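PDB 4E8H: glutathione S-transferase from Bombyx mori, which binds glutathione and probably catalyses its conjugation to electrophilic compounds, working as a homodimer with a thioredoxin-like N-terminal domain. Local coordinates for residues E138-L143 with E183-W188; Y177-H182 with K187-T192. All coordinates share one frame; numbering follows the deposited sequence.

Interaction 1: residues E138-L143 with E183-W188; sequences EALGWL and ENIAKW
Ile185 reaches across from helix 183-196 with one methyl, CD1, and lays it on the surface of helix 130-146 between Leu140 and Leu143. The closest approach is to backbone: CD1 sits 3.3 Å from the carbonyl oxygen Leu140 O. Around that point the methyl meets two side chains, with Ile185 CD1 4.1 Å from Leu140 CD2 and 4.0 Å from Leu143 CD2. Both leucines cross the isoleucine at about a right angle, so each offers a branch end to the tip of the Ile185 chain instead of running alongside it. The torsions explain the reach. Ile185 has CG1 beside its backbone N (chi1 -62°) and CD1 fully extended beyond it (chi2 -179°), which carries the methyl straight out from its own helix. No hydrogen bond links the two segments, and all three side chains are buried.

This is helix-to-helix packing within the all-helical C-terminal domain of the glutathione transferase fold, where the side chain of Ile185 packs helix 183-196 against helix 130-146, far from it in sequence. Asn144, one residue beyond Leu143, also ties the two helices together by hydrogen bonds: it accepts at OD1 from Ile185 N at the start of helix 183-196, while its carbonyl oxygen receives Asn184 ND2. Helix 160-174 adds Ile169, which touches both Leu140 and Trp188. On the other flank of helix 130-146, Trp142 packs against Thr109 and Arg113 of helix 93-124 and against Pro54 of the second subunit.

Interaction 2: residues Y177-H182 with K187-T192; sequences YDFSSH and KWFERT
An offset edge-to-face pair of phenylalanines joins the loop between helices 160-174 and 183-196 to the helix that follows it, in the helical C-terminal domain of the glutathione transferase fold and away from the glutathione site. The edge of Phe179 is turned toward Phe189, with Phe179 CE1 and CZ meeting Phe189 CD2 and CZ also meeting CE2. Their ring centroids are 5.7 Å apart and the planes stand at 77°, steep but offset. At the closest point Phe179 CZ lies 3.8 Å from Phe189 CD2, an atom that in turn sits near the plane of the Phe179 ring. Both residues are buried, and each also rests on Ile169 of helix 160-174, so the two rings share a neighbour there.

Phe179 opens a type I beta turn that runs to His182, closed by His182 N bonding to Phe179 O, and His182 then takes the N-cap position of the helix. Phe179 has its CG between the backbone N and the carbonyl carbon (chi1 45°), and from there the ring swings in toward Phe189. Phe189 comes to meet it with CG anti to its backbone N.

Overlapping the start of that turn, Asp178 forms an Asx turn. Its OD1 takes two bonds from Ser180: the backbone Ser180 N approaches nearly along the C-O axis of the carboxylate, and the hydroxyl Ser180 OG lies 2.7 Å from Asp178 OD1 on the syn side, 19° out of the carboxylate plane.

Overall arrangement
The two contacts are neighbours, their centres 7 Å apart, and both draw on helix 183-196, sharing Lys187 and Trp188. Along the chain, 138-143 on helix 130-146 comes first, then the loop 177-182, then the helix that ends both contacts. They meet directly: Ile185 CG2 is 3.9 Å from Phe179 CD1, and Leu140 CD1 is 3.5 Å from Tyr177 OH. Interaction 1 thus packs helix 183-196 onto helix 130-146, distant in sequence, while interaction 2 packs it against the loop leading into it. Both are buried and lie on the same side of the chain's centre, each about 17 Å from it, seating helix 183-196 against the rest of the C-terminal domain.

Interaction 1: residues E138-L143 with E183-W188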
loop_
_atom_site.group_PDB
_atom_site.type_symbol
_atom_site.label_atom_id
_atom_site.label_comp_id
_atom_site.label_asym_id
_atom_site.label_seq_id
_atom_site.Cartn_x
_atom_site.Cartn_y
_atom_site.Cartn_z
ATOM N N GLU B 138 -18.462 -1.999 4.938
ATOM C CA GLU B 138 -18.438 -1.954 3.475
ATOM C C GLU B 138 -17.216 -2.693 2.929
ATOM O O GLU B 138 -17.317 -3.426 1.943
ATOM C CB GLU B 138 -18.453 -0.500 2.980
ATOM C CG GLU B 138 -18.580 -0.344 1.459
ATOM C CD GLU B 138 -18.393 1.091 0.976
ATOM O OE1 GLU B 138 -17.572 1.832 1.561
ATOM O OE2 GLU B 138 -19.061 1.473 -0.007
ATOM N N ALA B 139 -16.071 -2.497 3.584
ATOM C CA ALA B 139 -14.823 -3.165 3.214
ATOM C C ALA B 139 -14.864 -4.670 3.484
ATOM O O ALA B 139 -14.289 -5.452 2.724
ATOM C CB ALA B 139 -13.643 -2.523 3.935
ATOM N N LEU B 140 -15.538 -5.068 4.564
ATOM C CA LEU B 140 -15.749 -6.488 4.861
ATOM C C LEU B 140 -16.612 -7.168 3.796
ATOM O O LEU B 140 -16.379 -8.327 3.457
ATOM C CB LEU B 140 -16.355 -6.694 6.257
ATOM C CG LEU B 140 -15.465 -6.569 7.505
ATOM C CD1 LEU B 140 -16.264 -6.921 8.753
ATOM C CD2 LEU B 140 -14.212 -7.446 7.421
ATOM N N GLY B 141 -17.601 -6.443 3.272
ATOM C CA GLY B 141 -18.425 -6.930 2.161
ATOM C C GLY B 141 -17.598 -7.167 0.909
ATOM O O GLY B 141 -17.767 -8.184 0.230
ATOM N N TRP B 142 -16.703 -6.224 0.610
ATOM C CA TRP B 142 -15.753 -6.374 -0.491
ATOM C C TRP B 142 -14.821 -7.576 -0.304
ATOM O O TRP B 142 -14.627 -8.357 -1.238
ATOM C CB TRP B 142 -14.927 -5.099 -0.689
ATOM C CG TRP B 142 -15.707 -3.904 -1.172
ATOM C CD1 TRP B 142 -16.834 -3.909 -1.947
ATOM C CD2 TRP B 142 -15.389 -2.524 -0.938
ATOM N NE1 TRP B 142 -17.247 -2.621 -2.192
ATOM C CE2 TRP B 142 -16.376 -1.752 -1.588
ATOM C CE3 TRP B 142 -14.369 -1.867 -0.234
ATOM C CZ2 TRP B 142 -16.376 -0.351 -1.558
ATOM C CZ3 TRP B 142 -14.368 -0.474 -0.205
ATOM C CH2 TRP B 142 -15.366 0.267 -0.864
ATOM N N LEU B 143 -14.248 -7.722 0.891
ATOM C CA LEU B 143 -13.396 -8.879 1.195
ATOM C C LEU B 143 -14.162 -10.189 1.025
ATOM O O LEU B 143 -13.641 -11.152 0.451
ATOM C CB LEU B 143 -12.799 -8.785 2.605
ATOM C CG LEU B 143 -11.929 -9.949 3.106
ATOM C CD1 LEU B 143 -10.681 -10.171 2.245
ATOM C CD2 LEU B 143 -11.541 -9.727 4.558
ATOM N N GLU B 183 -20.147 -15.425 4.924
ATOM C CA GLU B 183 -19.811 -16.846 4.865
ATOM C C GLU B 183 -18.447 -17.137 4.241
ATOM O O GLU B 183 -17.744 -18.038 4.703
ATOM C CB GLU B 183 -20.918 -17.641 4.165
ATOM C CG GLU B 183 -22.253 -17.623 4.909
ATOM C CD GLU B 183 -23.251 -18.628 4.364
ATOM O OE1 GLU B 183 -22.914 -19.829 4.291
ATOM O OE2 GLU B 183 -24.380 -18.217 4.018
ATOM N N ASN B 184 -18.070 -16.380 3.211
ATOM C CA ASN B 184 -16.748 -16.540 2.607
ATOM C C ASN B 184 -15.627 -16.188 3.579
ATOM O O ASN B 184 -14.633 -16.907 3.663
ATOM C CB ASN B 184 -16.612 -15.720 1.321
ATOM C CG ASN B 184 -17.567 -16.174 0.233
ATOM O OD1 ASN B 184 -17.925 -17.350 0.149
ATOM N ND2 ASN B 184 -17.985 -15.237 -0.613
ATOM N N ILE B 185 -15.799 -15.090 4.315
ATOM C CA ILE B 185 -14.828 -14.686 5.332
ATOM C C ILE B 185 -14.747 -15.744 6.435
ATOM O O ILE B 185 -13.651 -16.155 6.821
ATOM C CB ILE B 185 -15.125 -13.279 5.928
ATOM C CG1 ILE B 185 -15.045 -12.208 4.832
ATOM C CG2 ILE B 185 -14.147 -12.952 7.067
ATOM C CD1 ILE B 185 -15.290 -10.780 5.309
ATOM N N ALA B 186 -15.906 -16.195 6.915
ATOM C CA ALA B 186 -15.970 -17.191 7.987
ATOM C C ALA B 186 -15.193 -18.465 7.656
ATOM O O ALA B 186 -14.394 -18.933 8.469
ATOM C CB ALA B 186 -17.422 -17.519 8.331
ATOM N N LYS B 187 -15.423 -19.011 6.461
ATOM C CA LYS B 187 -14.763 -20.243 6.020
ATOM C C LYS B 187 -13.278 -20.016 5.751
ATOM O O LYS B 187 -12.442 -20.847 6.112
ATOM C CB LYS B 187 -15.443 -20.809 4.768
ATOM C CG LYS B 187 -16.869 -21.296 4.988
ATOM C CD LYS B 187 -17.572 -21.553 3.663
ATOM C CE LYS B 187 -19.082 -21.614 3.842
ATOM N NZ LYS B 187 -19.798 -21.695 2.537
ATOM N N TRP B 188 -12.965 -18.889 5.114
ATOM C CA TRP B 188 -11.584 -18.494 4.849
ATOM C C TRP B 188 -10.791 -18.324 6.140
ATOM O O TRP B 188 -9.619 -18.694 6.202
ATOM C CB TRP B 188 -11.540 -17.199 4.030
ATOM C CG TRP B 188 -10.201 -16.512 4.033
ATOM C CD1 TRP B 188 -9.173 -16.717 3.160
ATOM C CD2 TRP B 188 -9.750 -15.506 4.952
ATOM N NE1 TRP B 188 -8.110 -15.904 3.475
ATOM C CE2 TRP B 188 -8.437 -15.150 4.571
ATOM C CE3 TRP B 188 -10.328 -14.870 6.061
ATOM C CZ2 TRP B 188 -7.690 -14.189 5.259
ATOM C CZ3 TRP B 188 -9.583 -13.915 6.748
ATOM C CH2 TRP B 188 -8.277 -13.584 6.341
#

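Interaction 2: residues Y177-H182 with K187-T192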
loop_
_atom_site.group_PDB
_atom_site.type_symbol
_atom_site.label_atom_id
_atom_site.label_comp_id
_atom_site.label_asym_id
_atom_site.label_seq_id
_atom_site.Cartn_x
_atom_site.Cartn_y
_atom_site.Cartn_z
ATOM N N TYR B 177 -16.577 -8.718 17.261
ATOM C CA TYR B 177 -17.260 -8.615 15.976
ATOM C C TYR B 177 -17.647 -10.021 15.530
ATOM O O TYR B 177 -16.811 -10.929 15.519
ATOM C CB TYR B 177 -16.366 -7.945 14.925
ATOM C CG TYR B 177 -17.106 -7.374 13.727
ATOM C CD1 TYR B 177 -17.183 -5.996 13.525
ATOM C CD2 TYR B 177 -17.720 -8.211 12.793
ATOM C CE1 TYR B 177 -17.857 -5.465 12.426
ATOM C CE2 TYR B 177 -18.398 -7.692 11.697
ATOM C CZ TYR B 177 -18.462 -6.320 11.519
ATOM O OH TYR B 177 -19.128 -5.808 10.431
ATOM N N ASP B 178 -18.922 -10.196 15.189
ATOM C CA ASP B 178 -19.433 -11.458 14.661
ATOM C C ASP B 178 -19.627 -11.296 13.158
ATOM O O ASP B 178 -20.541 -10.605 12.712
ATOM C CB ASP B 178 -20.755 -11.832 15.352
ATOM C CG ASP B 178 -21.318 -13.181 14.897
ATOM O OD1 ASP B 178 -20.752 -13.824 13.985
ATOM O OD2 ASP B 178 -22.348 -13.601 15.464
ATOM N N PHE B 179 -18.752 -11.926 12.383
ATOM C CA PHE B 179 -18.800 -11.827 10.927
ATOM C C PHE B 179 -19.226 -13.149 10.291
ATOM O O PHE B 179 -19.029 -13.357 9.091
ATOM C CB PHE B 179 -17.436 -11.384 10.381
ATOM C CG PHE B 179 -16.271 -12.108 11.000
ATOM C CD1 PHE B 179 -15.899 -13.373 10.552
ATOM C CD2 PHE B 179 -15.548 -11.527 12.037
ATOM C CE1 PHE B 179 -14.828 -14.049 11.128
ATOM C CE2 PHE B 179 -14.474 -12.194 12.619
ATOM C CZ PHE B 179 -14.115 -13.458 12.164
ATOM N N SER B 180 -19.818 -14.036 11.091
ATOM C CA SER B 180 -20.204 -15.364 10.607
ATOM C C SER B 180 -21.185 -15.329 9.427
ATOM O O SER B 180 -21.221 -16.266 8.625
ATOM C CB SER B 180 -20.732 -16.246 11.746
ATOM O OG SER B 180 -21.875 -15.677 12.358
ATOM N N SER B 181 -21.958 -14.247 9.307
ATOM C CA SER B 181 -22.870 -14.078 8.171
ATOM C C SER B 181 -22.158 -13.710 6.864
ATOM O O SER B 181 -22.747 -13.822 5.785
ATOM C CB SER B 181 -23.957 -13.052 8.481
ATOM O OG SER B 181 -23.436 -11.735 8.456
ATOM N N HIS B 182 -20.910 -13.249 6.960
ATOM C CA HIS B 182 -20.041 -13.168 5.784
ATOM C C HIS B 182 -19.420 -14.553 5.617
ATOM O O HIS B 182 -18.320 -14.824 6.114
ATOM C CB HIS B 182 -18.952 -12.097 5.937
ATOM C CG HIS B 182 -19.480 -10.712 6.155
ATOM N ND1 HIS B 182 -19.463 -9.740 5.177
ATOM C CD2 HIS B 182 -20.021 -10.132 7.252
ATOM C CE1 HIS B 182 -19.980 -8.623 5.660
ATOM N NE2 HIS B 182 -20.327 -8.835 6.917
ATOM N N LYS B 187 -15.423 -19.011 6.461
ATOM C CA LYS B 187 -14.763 -20.243 6.020
ATOM C C LYS B 187 -13.278 -20.016 5.751
ATOM O O LYS B 187 -12.442 -20.847 6.112
ATOM C CB LYS B 187 -15.443 -20.809 4.768
ATOM C CG LYS B 187 -16.869 -21.296 4.988
ATOM C CD LYS B 187 -17.572 -21.553 3.663
ATOM C CE LYS B 187 -19.082 -21.614 3.842
ATOM N NZ LYS B 187 -19.798 -21.695 2.537
ATOM N N TRP B 188 -12.965 -18.889 5.114
ATOM C CA TRP B 188 -11.584 -18.494 4.849
ATOM C C TRP B 188 -10.791 -18.324 6.140
ATOM O O TRP B 188 -9.619 -18.694 6.202
ATOM C CB TRP B 188 -11.540 -17.199 4.030
ATOM C CG TRP B 188 -10.201 -16.512 4.033
ATOM C CD1 TRP B 188 -9.173 -16.717 3.160
ATOM C CD2 TRP B 188 -9.750 -15.506 4.952
ATOM N NE1 TRP B 188 -8.110 -15.904 3.475
ATOM C CE2 TRP B 188 -8.437 -15.150 4.571
ATOM C CE3 TRP B 188 -10.328 -14.870 6.061
ATOM C CZ2 TRP B 188 -7.690 -14.189 5.259
ATOM C CZ3 TRP B 188 -9.583 -13.915 6.748
ATOM C CH2 TRP B 188 -8.277 -13.584 6.341
ATOM N N PHE B 189 -11.429 -17.756 7.162
ATOM C CA PHE B 189 -10.764 -17.505 8.441
ATOM C C PHE B 189 -10.401 -18.814 9.148
ATOM O O PHE B 189 -9.295 -18.950 9.677
ATOM C CB PHE B 189 -11.622 -16.583 9.325
ATOM C CG PHE B 189 -11.000 -16.227 10.657
ATOM C CD1 PHE B 189 -9.706 -15.712 10.741
ATOM C CD2 PHE B 189 -11.736 -16.372 11.830
ATOM C CE1 PHE B 189 -9.148 -15.375 11.981
ATOM C CE2 PHE B 189 -11.191 -16.036 13.072
ATOM C CZ PHE B 189 -9.894 -15.538 13.148
ATOM N N GLU B 190 -11.321 -19.778 9.131
ATOM C CA GLU B 190 -11.061 -21.095 9.720
ATOM C C GLU B 190 -9.955 -21.813 8.953
ATOM O O GLU B 190 -9.081 -22.440 9.551
ATOM C CB GLU B 190 -12.336 -21.948 9.760
ATOM C CG GLU B 190 -13.456 -21.384 10.642
ATOM C CD GLU B 190 -13.031 -21.147 12.087
ATOM O OE1 GLU B 190 -12.392 -22.044 12.680
ATOM O OE2 GLU B 190 -13.345 -20.065 12.631
ATOM N N ARG B 191 -9.994 -21.687 7.627
ATOM C CA ARG B 191 -8.996 -22.264 6.732
ATOM C C ARG B 191 -7.586 -21.717 6.991
ATOM O O ARG B 191 -6.628 -22.484 7.084
ATOM C CB ARG B 191 -9.408 -21.999 5.280
ATOM C CG ARG B 191 -8.606 -22.747 4.223
ATOM C CD ARG B 191 -9.145 -22.473 2.817
ATOM N NE ARG B 191 -10.550 -22.862 2.671
ATOM C CZ ARG B 191 -11.554 -22.020 2.434
ATOM N NH1 ARG B 191 -11.333 -20.718 2.297
ATOM N NH2 ARG B 191 -12.791 -22.486 2.322
ATOM N N THR B 192 -7.475 -20.394 7.111
ATOM C CA THR B 192 -6.182 -19.714 7.232
ATOM C C THR B 192 -5.557 -19.916 8.616
ATOM O O THR B 192 -4.340 -20.092 8.730
ATOM C CB THR B 192 -6.305 -18.212 6.865
ATOM O OG1 THR B 192 -6.879 -18.090 5.557
ATOM C CG2 THR B 192 -4.946 -17.515 6.880
#